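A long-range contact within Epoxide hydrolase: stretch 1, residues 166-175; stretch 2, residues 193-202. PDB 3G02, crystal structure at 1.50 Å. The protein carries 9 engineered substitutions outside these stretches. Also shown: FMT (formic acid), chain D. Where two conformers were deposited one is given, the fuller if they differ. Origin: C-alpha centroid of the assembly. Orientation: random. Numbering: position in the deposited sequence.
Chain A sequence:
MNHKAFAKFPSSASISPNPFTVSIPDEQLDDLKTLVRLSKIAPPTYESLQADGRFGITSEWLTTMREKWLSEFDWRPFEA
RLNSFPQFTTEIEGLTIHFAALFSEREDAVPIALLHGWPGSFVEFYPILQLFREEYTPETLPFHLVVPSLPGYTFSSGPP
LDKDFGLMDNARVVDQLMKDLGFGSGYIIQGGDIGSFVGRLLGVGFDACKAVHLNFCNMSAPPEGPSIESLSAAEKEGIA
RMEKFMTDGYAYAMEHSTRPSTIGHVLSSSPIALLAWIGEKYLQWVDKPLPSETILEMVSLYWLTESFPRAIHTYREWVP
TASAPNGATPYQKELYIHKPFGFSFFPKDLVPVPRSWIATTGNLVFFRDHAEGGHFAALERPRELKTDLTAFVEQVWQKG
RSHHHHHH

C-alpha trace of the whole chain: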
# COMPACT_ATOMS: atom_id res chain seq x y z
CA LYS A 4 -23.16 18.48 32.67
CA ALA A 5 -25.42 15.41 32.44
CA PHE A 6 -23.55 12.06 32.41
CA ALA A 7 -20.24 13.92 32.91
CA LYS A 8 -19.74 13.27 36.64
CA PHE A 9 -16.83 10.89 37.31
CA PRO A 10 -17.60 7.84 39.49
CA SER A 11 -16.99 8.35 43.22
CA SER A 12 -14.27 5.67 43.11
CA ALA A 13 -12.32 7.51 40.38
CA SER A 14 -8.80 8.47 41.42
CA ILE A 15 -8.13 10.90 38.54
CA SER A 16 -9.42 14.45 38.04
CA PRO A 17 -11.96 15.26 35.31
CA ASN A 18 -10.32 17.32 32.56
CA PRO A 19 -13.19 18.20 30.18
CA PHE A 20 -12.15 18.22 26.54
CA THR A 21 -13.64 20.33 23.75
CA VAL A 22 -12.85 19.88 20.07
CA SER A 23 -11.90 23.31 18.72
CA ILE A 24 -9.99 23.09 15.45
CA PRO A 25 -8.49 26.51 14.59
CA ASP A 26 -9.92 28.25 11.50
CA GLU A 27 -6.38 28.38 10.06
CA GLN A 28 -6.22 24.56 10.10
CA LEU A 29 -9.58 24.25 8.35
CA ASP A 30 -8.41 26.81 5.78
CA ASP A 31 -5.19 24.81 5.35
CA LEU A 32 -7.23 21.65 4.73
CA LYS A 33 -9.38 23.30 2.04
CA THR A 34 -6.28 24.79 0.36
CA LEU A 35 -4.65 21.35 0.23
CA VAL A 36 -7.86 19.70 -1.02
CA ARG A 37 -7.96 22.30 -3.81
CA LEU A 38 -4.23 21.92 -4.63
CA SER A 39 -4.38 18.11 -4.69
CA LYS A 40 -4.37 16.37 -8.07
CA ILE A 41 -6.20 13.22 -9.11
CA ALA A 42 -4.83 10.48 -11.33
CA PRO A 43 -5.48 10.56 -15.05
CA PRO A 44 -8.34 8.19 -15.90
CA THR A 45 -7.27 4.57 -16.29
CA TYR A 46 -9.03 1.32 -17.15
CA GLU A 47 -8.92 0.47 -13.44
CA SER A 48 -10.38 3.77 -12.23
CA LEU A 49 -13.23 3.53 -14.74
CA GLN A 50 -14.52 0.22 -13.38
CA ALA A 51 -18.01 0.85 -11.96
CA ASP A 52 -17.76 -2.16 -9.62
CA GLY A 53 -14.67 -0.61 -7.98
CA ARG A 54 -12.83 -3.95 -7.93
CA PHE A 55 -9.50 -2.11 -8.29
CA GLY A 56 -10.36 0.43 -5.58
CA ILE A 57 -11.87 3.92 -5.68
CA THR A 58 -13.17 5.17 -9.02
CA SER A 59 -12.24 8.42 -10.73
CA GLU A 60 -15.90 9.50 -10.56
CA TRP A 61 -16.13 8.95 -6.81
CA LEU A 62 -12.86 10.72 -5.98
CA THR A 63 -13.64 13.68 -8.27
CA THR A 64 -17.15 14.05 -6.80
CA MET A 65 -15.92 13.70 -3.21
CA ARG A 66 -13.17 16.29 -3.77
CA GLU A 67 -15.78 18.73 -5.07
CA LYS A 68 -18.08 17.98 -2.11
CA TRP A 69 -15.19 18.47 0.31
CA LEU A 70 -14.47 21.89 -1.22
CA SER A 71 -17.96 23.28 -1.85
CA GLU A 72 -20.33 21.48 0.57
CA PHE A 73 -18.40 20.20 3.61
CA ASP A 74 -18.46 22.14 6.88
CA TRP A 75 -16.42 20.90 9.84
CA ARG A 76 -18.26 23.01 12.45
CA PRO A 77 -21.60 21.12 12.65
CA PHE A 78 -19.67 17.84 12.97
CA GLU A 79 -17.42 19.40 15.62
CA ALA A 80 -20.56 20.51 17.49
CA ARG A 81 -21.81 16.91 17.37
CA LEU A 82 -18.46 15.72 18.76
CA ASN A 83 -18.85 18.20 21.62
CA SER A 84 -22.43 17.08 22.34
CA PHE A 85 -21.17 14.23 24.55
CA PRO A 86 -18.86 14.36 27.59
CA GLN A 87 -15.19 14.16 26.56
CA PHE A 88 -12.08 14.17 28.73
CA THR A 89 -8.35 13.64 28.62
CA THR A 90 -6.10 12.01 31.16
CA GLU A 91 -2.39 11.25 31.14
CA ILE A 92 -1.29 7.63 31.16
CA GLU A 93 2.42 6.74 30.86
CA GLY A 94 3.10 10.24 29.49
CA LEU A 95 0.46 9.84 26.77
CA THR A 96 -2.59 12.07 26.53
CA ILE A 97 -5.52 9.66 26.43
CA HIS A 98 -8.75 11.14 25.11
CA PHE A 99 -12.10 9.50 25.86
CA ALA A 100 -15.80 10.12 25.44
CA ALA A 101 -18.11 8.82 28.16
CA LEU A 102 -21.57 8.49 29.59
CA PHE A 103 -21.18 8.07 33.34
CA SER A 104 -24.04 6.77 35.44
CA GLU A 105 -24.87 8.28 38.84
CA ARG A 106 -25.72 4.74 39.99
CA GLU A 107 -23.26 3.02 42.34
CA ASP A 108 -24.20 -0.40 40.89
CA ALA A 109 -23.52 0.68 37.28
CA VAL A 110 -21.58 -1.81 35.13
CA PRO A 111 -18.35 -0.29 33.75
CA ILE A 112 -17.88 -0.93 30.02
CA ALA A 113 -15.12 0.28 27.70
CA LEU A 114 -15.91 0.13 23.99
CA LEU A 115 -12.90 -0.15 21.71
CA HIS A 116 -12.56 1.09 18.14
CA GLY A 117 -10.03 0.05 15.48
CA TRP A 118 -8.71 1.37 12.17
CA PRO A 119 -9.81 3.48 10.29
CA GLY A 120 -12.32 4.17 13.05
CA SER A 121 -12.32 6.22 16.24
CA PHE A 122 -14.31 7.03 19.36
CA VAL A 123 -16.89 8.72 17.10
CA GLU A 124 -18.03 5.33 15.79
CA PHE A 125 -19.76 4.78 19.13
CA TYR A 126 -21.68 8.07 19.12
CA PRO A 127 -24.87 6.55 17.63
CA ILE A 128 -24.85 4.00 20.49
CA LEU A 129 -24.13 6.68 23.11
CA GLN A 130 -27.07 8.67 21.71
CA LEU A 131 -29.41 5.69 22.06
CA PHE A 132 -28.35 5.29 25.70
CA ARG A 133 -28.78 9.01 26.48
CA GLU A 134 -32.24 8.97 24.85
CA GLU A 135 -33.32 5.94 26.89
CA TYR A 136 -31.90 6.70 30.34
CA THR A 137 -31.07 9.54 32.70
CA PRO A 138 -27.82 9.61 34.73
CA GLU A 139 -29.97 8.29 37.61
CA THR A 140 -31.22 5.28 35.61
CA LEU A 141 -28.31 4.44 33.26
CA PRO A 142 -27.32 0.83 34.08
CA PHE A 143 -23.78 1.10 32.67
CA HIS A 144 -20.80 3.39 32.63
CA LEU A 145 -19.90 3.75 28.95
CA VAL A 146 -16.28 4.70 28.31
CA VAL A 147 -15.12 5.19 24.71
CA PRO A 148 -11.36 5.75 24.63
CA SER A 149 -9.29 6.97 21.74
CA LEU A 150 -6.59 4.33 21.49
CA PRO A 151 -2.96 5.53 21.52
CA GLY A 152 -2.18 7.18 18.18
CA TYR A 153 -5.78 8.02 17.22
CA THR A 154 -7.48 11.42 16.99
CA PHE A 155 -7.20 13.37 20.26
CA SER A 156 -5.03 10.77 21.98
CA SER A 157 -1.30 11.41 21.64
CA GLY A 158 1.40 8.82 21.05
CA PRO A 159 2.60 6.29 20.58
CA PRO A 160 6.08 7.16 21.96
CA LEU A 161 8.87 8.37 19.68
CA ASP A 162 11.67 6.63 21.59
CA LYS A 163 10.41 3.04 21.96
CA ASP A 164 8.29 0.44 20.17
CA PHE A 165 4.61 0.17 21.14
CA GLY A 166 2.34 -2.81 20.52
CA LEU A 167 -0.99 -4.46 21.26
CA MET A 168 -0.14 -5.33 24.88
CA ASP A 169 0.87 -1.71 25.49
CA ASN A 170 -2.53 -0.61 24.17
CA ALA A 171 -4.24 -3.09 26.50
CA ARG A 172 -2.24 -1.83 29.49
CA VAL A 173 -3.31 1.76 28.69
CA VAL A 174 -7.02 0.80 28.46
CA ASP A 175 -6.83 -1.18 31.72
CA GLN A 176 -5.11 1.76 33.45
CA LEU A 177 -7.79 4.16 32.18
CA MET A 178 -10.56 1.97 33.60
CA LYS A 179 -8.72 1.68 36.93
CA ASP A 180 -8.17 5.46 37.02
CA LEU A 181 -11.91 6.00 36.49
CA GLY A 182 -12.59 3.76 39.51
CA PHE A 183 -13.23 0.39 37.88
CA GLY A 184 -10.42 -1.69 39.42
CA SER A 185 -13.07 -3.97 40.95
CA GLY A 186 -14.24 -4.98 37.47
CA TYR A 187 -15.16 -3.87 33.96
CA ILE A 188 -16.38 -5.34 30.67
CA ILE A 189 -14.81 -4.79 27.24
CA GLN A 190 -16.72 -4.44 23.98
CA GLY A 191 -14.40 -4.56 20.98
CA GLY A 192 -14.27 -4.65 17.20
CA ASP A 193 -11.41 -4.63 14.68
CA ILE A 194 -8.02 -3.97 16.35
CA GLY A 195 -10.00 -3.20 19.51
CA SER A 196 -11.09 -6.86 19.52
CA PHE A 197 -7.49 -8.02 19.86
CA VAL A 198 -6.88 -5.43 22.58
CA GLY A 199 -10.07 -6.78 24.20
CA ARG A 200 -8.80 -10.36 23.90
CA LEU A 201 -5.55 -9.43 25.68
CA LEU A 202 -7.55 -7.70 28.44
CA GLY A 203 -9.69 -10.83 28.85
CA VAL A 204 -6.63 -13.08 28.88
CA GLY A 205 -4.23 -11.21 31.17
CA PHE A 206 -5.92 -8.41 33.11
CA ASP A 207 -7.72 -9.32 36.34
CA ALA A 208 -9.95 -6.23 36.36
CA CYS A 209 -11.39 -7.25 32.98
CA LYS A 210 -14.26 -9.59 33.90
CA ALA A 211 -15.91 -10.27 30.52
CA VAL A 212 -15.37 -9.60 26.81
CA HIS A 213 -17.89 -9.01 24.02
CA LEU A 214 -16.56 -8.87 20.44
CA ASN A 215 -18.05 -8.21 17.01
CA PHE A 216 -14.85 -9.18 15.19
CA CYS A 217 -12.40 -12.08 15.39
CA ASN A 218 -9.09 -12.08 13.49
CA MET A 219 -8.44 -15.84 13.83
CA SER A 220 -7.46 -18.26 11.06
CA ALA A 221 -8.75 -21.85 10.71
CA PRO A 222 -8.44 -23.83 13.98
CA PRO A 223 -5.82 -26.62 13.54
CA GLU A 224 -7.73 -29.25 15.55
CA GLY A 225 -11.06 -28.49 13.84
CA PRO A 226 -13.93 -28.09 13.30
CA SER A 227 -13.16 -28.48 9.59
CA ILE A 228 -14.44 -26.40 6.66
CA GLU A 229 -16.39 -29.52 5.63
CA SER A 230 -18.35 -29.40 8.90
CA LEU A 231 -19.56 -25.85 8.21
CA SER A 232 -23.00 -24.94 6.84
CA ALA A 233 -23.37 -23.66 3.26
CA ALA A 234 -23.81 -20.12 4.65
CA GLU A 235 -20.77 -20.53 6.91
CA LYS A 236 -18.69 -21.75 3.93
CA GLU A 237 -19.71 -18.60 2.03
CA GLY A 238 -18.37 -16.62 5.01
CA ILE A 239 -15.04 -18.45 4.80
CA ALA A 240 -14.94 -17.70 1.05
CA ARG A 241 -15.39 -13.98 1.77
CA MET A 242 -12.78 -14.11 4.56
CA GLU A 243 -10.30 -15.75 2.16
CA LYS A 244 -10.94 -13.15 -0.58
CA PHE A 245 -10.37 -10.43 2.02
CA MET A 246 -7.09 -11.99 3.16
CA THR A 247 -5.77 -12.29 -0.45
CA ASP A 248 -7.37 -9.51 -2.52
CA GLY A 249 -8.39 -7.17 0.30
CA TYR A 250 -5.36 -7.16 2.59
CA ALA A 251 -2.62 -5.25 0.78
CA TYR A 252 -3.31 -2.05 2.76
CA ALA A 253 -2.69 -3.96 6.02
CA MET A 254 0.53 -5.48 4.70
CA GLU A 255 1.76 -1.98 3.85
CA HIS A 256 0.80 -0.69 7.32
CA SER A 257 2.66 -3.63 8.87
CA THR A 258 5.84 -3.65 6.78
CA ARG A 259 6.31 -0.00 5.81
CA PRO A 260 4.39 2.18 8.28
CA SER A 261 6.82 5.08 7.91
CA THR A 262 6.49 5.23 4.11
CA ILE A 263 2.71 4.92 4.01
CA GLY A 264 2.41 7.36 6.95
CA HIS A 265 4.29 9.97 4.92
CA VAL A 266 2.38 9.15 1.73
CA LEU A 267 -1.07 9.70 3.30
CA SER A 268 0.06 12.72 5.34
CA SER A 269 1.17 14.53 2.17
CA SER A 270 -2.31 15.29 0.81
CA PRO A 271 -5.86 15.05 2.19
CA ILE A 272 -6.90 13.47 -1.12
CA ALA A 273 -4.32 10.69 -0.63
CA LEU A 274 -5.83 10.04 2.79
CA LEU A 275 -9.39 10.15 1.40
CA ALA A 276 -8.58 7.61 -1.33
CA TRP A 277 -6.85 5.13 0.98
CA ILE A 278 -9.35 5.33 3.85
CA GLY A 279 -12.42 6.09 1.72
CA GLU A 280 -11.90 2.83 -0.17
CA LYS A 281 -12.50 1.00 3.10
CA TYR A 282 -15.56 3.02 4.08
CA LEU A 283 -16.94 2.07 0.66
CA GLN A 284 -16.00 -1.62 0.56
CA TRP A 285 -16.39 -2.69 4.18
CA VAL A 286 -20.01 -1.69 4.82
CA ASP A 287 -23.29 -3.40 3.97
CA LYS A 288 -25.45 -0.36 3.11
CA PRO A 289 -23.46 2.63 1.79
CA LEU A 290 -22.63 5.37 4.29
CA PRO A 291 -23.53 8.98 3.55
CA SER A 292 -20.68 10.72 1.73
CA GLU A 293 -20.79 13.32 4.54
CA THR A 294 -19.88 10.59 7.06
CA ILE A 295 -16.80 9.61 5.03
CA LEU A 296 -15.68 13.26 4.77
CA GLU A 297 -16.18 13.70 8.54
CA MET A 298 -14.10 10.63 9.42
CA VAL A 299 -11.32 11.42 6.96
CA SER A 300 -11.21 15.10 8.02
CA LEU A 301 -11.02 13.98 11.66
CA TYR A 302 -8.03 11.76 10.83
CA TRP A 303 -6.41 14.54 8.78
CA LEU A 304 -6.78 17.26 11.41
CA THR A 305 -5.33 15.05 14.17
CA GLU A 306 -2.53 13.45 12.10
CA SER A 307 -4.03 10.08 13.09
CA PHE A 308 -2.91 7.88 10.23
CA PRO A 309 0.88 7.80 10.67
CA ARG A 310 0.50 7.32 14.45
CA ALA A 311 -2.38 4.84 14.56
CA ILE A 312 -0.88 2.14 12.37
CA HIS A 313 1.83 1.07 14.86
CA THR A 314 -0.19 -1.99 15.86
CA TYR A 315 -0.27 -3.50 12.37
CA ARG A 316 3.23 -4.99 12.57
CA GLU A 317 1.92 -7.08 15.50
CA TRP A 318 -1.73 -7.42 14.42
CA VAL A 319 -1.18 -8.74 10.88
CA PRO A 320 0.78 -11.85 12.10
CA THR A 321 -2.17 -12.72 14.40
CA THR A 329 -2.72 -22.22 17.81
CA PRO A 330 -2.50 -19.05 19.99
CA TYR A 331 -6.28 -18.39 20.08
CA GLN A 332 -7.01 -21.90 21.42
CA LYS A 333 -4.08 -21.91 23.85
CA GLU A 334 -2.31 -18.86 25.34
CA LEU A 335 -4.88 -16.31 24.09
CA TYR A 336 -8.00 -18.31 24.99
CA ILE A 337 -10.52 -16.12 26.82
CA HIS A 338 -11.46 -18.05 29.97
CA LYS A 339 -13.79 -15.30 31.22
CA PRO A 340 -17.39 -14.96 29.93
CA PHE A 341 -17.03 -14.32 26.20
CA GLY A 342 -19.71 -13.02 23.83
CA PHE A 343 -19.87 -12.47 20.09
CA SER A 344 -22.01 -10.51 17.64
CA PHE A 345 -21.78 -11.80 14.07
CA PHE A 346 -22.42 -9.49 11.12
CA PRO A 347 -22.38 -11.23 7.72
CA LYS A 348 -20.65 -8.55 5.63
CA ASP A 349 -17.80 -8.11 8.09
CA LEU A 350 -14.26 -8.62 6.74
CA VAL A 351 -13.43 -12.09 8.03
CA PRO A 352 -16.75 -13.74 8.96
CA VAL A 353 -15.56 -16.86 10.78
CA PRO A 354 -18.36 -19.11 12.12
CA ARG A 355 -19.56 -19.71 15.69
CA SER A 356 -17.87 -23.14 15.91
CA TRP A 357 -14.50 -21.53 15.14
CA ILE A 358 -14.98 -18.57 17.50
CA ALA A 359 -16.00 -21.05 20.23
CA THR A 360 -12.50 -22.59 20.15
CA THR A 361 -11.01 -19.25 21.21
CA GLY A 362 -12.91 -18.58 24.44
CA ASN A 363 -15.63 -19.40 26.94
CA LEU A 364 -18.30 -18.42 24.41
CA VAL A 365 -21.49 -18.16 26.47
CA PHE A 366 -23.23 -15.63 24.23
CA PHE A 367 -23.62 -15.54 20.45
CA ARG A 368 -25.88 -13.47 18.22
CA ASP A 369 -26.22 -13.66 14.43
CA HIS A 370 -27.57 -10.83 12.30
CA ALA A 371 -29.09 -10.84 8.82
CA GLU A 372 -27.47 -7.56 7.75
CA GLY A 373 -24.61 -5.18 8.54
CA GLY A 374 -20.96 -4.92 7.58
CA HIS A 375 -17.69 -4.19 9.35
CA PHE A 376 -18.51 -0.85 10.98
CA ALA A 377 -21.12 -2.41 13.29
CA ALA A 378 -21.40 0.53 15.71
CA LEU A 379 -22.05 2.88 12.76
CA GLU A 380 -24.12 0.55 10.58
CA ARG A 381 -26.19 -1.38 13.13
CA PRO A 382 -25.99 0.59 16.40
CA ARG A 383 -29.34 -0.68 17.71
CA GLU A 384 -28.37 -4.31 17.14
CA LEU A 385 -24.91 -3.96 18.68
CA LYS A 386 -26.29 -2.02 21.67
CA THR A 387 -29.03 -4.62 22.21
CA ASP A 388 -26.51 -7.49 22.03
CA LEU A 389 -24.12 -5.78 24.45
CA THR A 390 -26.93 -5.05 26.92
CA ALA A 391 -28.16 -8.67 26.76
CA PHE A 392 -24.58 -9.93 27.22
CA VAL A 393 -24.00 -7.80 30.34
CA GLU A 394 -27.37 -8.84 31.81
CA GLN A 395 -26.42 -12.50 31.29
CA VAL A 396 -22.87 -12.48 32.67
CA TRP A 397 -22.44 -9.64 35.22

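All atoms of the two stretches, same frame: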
# COMPACT_ATOMS: atom_id res chain seq x y z
N GLY A 166 3.11 -1.74 21.14
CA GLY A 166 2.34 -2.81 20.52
C GLY A 166 0.97 -3.01 21.13
O GLY A 166 0.48 -2.15 21.87
N LEU A 167 0.37 -4.15 20.83
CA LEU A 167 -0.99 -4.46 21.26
C LEU A 167 -1.12 -4.58 22.78
O LEU A 167 -2.10 -4.09 23.35
CB LEU A 167 -1.53 -5.70 20.54
CG LEU A 167 -1.73 -5.53 19.03
CD1 LEU A 167 -1.68 -6.86 18.30
CD2 LEU A 167 -3.04 -4.80 18.74
N MET A 168 -0.14 -5.20 23.42
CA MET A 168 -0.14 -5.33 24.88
C MET A 168 -0.05 -3.97 25.57
O MET A 168 -0.69 -3.74 26.60
CB MET A 168 0.99 -6.24 25.36
CG MET A 168 0.94 -6.59 26.85
SD MET A 168 -0.57 -7.47 27.31
CE MET A 168 -0.32 -9.04 26.48
N ASP A 169 0.75 -3.07 24.99
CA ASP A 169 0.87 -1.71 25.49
C ASP A 169 -0.47 -0.97 25.42
O ASP A 169 -0.84 -0.25 26.35
CB ASP A 169 1.92 -0.94 24.70
CG ASP A 169 3.33 -1.49 24.90
OD1 ASP A 169 3.75 -1.66 26.07
OD2 ASP A 169 4.01 -1.75 23.89
N ASN A 170 -1.19 -1.16 24.32
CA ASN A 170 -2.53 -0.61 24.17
C ASN A 170 -3.48 -1.13 25.24
O ASN A 170 -4.23 -0.36 25.84
CB ASN A 170 -3.08 -0.91 22.77
CG ASN A 170 -2.68 0.12 21.74
OD1 ASN A 170 -3.45 1.02 21.42
ND2 ASN A 170 -1.46 -0.00 21.21
N ALA A 171 -3.43 -2.44 25.48
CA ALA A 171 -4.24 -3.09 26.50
C ALA A 171 -3.94 -2.52 27.89
O ALA A 171 -4.85 -2.19 28.65
CB ALA A 171 -4.04 -4.59 26.48
N ARG A 172 -2.65 -2.38 28.20
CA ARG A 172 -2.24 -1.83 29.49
C ARG A 172 -2.77 -0.41 29.70
O ARG A 172 -3.21 -0.05 30.80
CB ARG A 172 -0.72 -1.88 29.63
CG ARG A 172 -0.20 -1.54 31.03
CD ARG A 172 1.32 -1.57 31.09
NE ARG A 172 1.91 -0.60 30.17
CZ ARG A 172 2.51 -0.91 29.03
NH1 ARG A 172 2.63 -2.18 28.65
NH2 ARG A 172 3.00 0.05 28.26
N VAL A 173 -2.76 0.40 28.64
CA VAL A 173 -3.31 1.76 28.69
C VAL A 173 -4.83 1.76 28.96
O VAL A 173 -5.31 2.54 29.79
CB VAL A 173 -2.99 2.56 27.40
CG1 VAL A 173 -3.77 3.87 27.35
CG2 VAL A 173 -1.49 2.84 27.32
N VAL A 174 -5.56 0.89 28.27
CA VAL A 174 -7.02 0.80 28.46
C VAL A 174 -7.35 0.35 29.89
O VAL A 174 -8.20 0.95 30.55
CB VAL A 174 -7.68 -0.13 27.42
CG1 VAL A 174 -9.16 -0.34 27.73
CG2 VAL A 174 -7.53 0.45 26.01
N ASP A 175 -6.65 -0.68 30.36
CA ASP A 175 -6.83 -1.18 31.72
C ASP A 175 -6.54 -0.08 32.76
O ASP A 175 -7.29 0.08 33.72
CB ASP A 175 -5.95 -2.41 31.98
CG ASP A 175 -6.02 -2.89 33.42
OD1 ASP A 175 -7.04 -3.50 33.80
OD2 ASP A 175 -5.03 -2.67 34.15
N ASP A 193 -12.64 -4.90 15.42
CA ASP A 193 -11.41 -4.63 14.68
C ASP A 193 -10.18 -4.81 15.58
O ASP A 193 -10.10 -5.78 16.34
CB ASP A 193 -11.48 -3.23 14.07
CG ASP A 193 -10.56 -3.07 12.89
OD1 ASP A 193 -10.86 -3.68 11.84
OD2 ASP A 193 -9.55 -2.36 13.02
N ILE A 194 -9.21 -3.89 15.50
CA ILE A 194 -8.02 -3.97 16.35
C ILE A 194 -8.41 -3.97 17.83
O ILE A 194 -7.82 -4.69 18.63
CB ILE A 194 -7.03 -2.83 16.02
CG1 ILE A 194 -6.48 -3.02 14.60
CG2 ILE A 194 -5.87 -2.79 17.03
CD1 ILE A 194 -5.83 -1.78 14.01
N GLY A 195 -9.46 -3.21 18.16
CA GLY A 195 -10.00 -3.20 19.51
C GLY A 195 -10.40 -4.58 20.04
O GLY A 195 -10.38 -4.80 21.25
N SER A 196 -10.78 -5.48 19.14
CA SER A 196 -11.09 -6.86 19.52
C SER A 196 -9.86 -7.54 20.09
O SER A 196 -9.93 -8.19 21.14
CB SER A 196 -11.62 -7.68 18.34
OG SER A 196 -12.99 -7.39 18.09
N PHE A 197 -8.73 -7.38 19.41
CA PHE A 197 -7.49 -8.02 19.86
C PHE A 197 -7.02 -7.41 21.17
O PHE A 197 -6.59 -8.14 22.06
CB PHE A 197 -6.38 -8.02 18.80
CG PHE A 197 -5.31 -9.05 19.08
CD1 PHE A 197 -5.42 -10.34 18.58
CD2 PHE A 197 -4.23 -8.73 19.90
CE1 PHE A 197 -4.45 -11.30 18.86
CE2 PHE A 197 -3.24 -9.68 20.19
CZ PHE A 197 -3.36 -10.97 19.66
N VAL A 198 -7.13 -6.09 21.30
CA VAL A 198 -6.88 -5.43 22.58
C VAL A 198 -7.81 -6.01 23.65
O VAL A 198 -7.36 -6.37 24.74
CB VAL A 198 -7.03 -3.90 22.48
CG1 VAL A 198 -6.84 -3.22 23.83
CG2 VAL A 198 -6.03 -3.34 21.47
N GLY A 199 -9.09 -6.15 23.31
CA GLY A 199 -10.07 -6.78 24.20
C GLY A 199 -9.73 -8.21 24.59
O GLY A 199 -9.92 -8.60 25.75
N ARG A 200 -9.24 -8.99 23.63
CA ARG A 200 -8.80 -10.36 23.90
C ARG A 200 -7.68 -10.38 24.94
O ARG A 200 -7.73 -11.15 25.89
CB ARG A 200 -8.35 -11.05 22.61
CG ARG A 200 -7.86 -12.49 22.81
CD ARG A 200 -7.68 -13.24 21.50
NE ARG A 200 -8.96 -13.49 20.82
CZ ARG A 200 -9.74 -14.55 21.05
NH1 ARG A 200 -9.39 -15.48 21.94
NH2 ARG A 200 -10.88 -14.68 20.38
N LEU A 201 -6.68 -9.51 24.75
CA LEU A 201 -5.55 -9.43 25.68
C LEU A 201 -6.00 -9.02 27.08
O LEU A 201 -5.49 -9.54 28.08
CB LEU A 201 -4.48 -8.48 25.16
CG LEU A 201 -3.75 -8.88 23.87
CD1 LEU A 201 -2.81 -7.77 23.45
CD2 LEU A 201 -2.98 -10.19 24.04
N LEU A 202 -6.95 -8.09 27.16
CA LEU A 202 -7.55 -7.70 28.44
C LEU A 202 -8.25 -8.88 29.11
O LEU A 202 -8.07 -9.12 30.31
CB LEU A 202 -8.50 -6.52 28.25
CG LEU A 202 -7.81 -5.20 27.88
CD1 LEU A 202 -8.80 -4.18 27.34
CD2 LEU A 202 -7.04 -4.63 29.06
C FMT D . -9.62 -11.05 18.20
O1 FMT D . -9.60 -10.70 17.02
O2 FMT D . -9.84 -12.20 18.57

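Each stretch contributes a helix that continues beyond it, and the two helices cross at 72° with their axes 8.8 Å apart at closest approach. The backbones come nearest at Ala-171 and Val-198, whose CA atoms lie 5.3 Å apart. No hydrogen bond links the stretches; the contact is made by apolar packing, while the backbone polar groups are largely spent on the i to i+4 bonds within each helix.

Alanine suits the crossing because its side chain ends at CB. The helix opposite can therefore approach until Val-198 CG1 rests 3.7 Å from Ala-171 CA. Val-198 has chi1 at 177° (t), a well commonly favoured by valine in helices, and its two methyls spread over different neighbours: CG2 lies 4.0 Å from Asn-170 CB, and CG1 lies 4.3 Å from Val-174 CG2. The side chain thus fits as a knob among Leu-167, Asn-170, Ala-171 and Val-174.

Leu-167 is the reciprocal knob, set among Ile-194, Phe-197, Val-198 and Leu-201. Its m,t rotamer, a standard one for leucine on a helix, splits the terminal methyls: CD1 meets Phe-197 CD2 at 3.5 Å, and CD2 meets Ile-194 CG2 at 3.9 Å. Phe-197, with chi1 t, receives that first methyl obliquely to its ring.

Leu-201 and Leu-202 are also m,t. Leu-201 points toward the first helix and places CD1 3.8 Å from Leu-167 CB. Leu-202 leaves its backbone sideways, but its branched end reaches across: CD2 lies 3.3 Å from Ala-171 O and 3.8 Å from Asp-175 CB, while CD1 lies 3.9 Å from Val-174 CG1. Met-168 starts away from the partner helix, yet its t,p,p conformation folds the flexible chain back, bringing CE within 3.8 Å of Leu-201 CD2. This more exposed thioether covers the margin of the contact.

Polar side chains secure the first helix from within. Gly-166 occupies the N-cap; its N donates to Asp-169 OD2 (2.9 Å), and its O accepts from Asn-170 ND2 (3.0 Å) as well as from Asn-170 N (3.1 Å). Asp-169, chi1 m, also forms a salt bridge through OD1 with Arg-172 NH1 (2.9 Å). Arg-172 runs extended through chi1 and chi2 (both t), then turns at chi3 (60°, p) and chi4 (-106°). The CA-to-CB bonds of both residues point away from the second stretch, and neither touches it. In the second stretch, Ile-194 N donates to Asp-193 OD2 (2.9 Å). Arg-200, out of reach of the first stretch, uses NE to bind O2 of a formic acid (2.7 Å), probably from the crystallisation liquor.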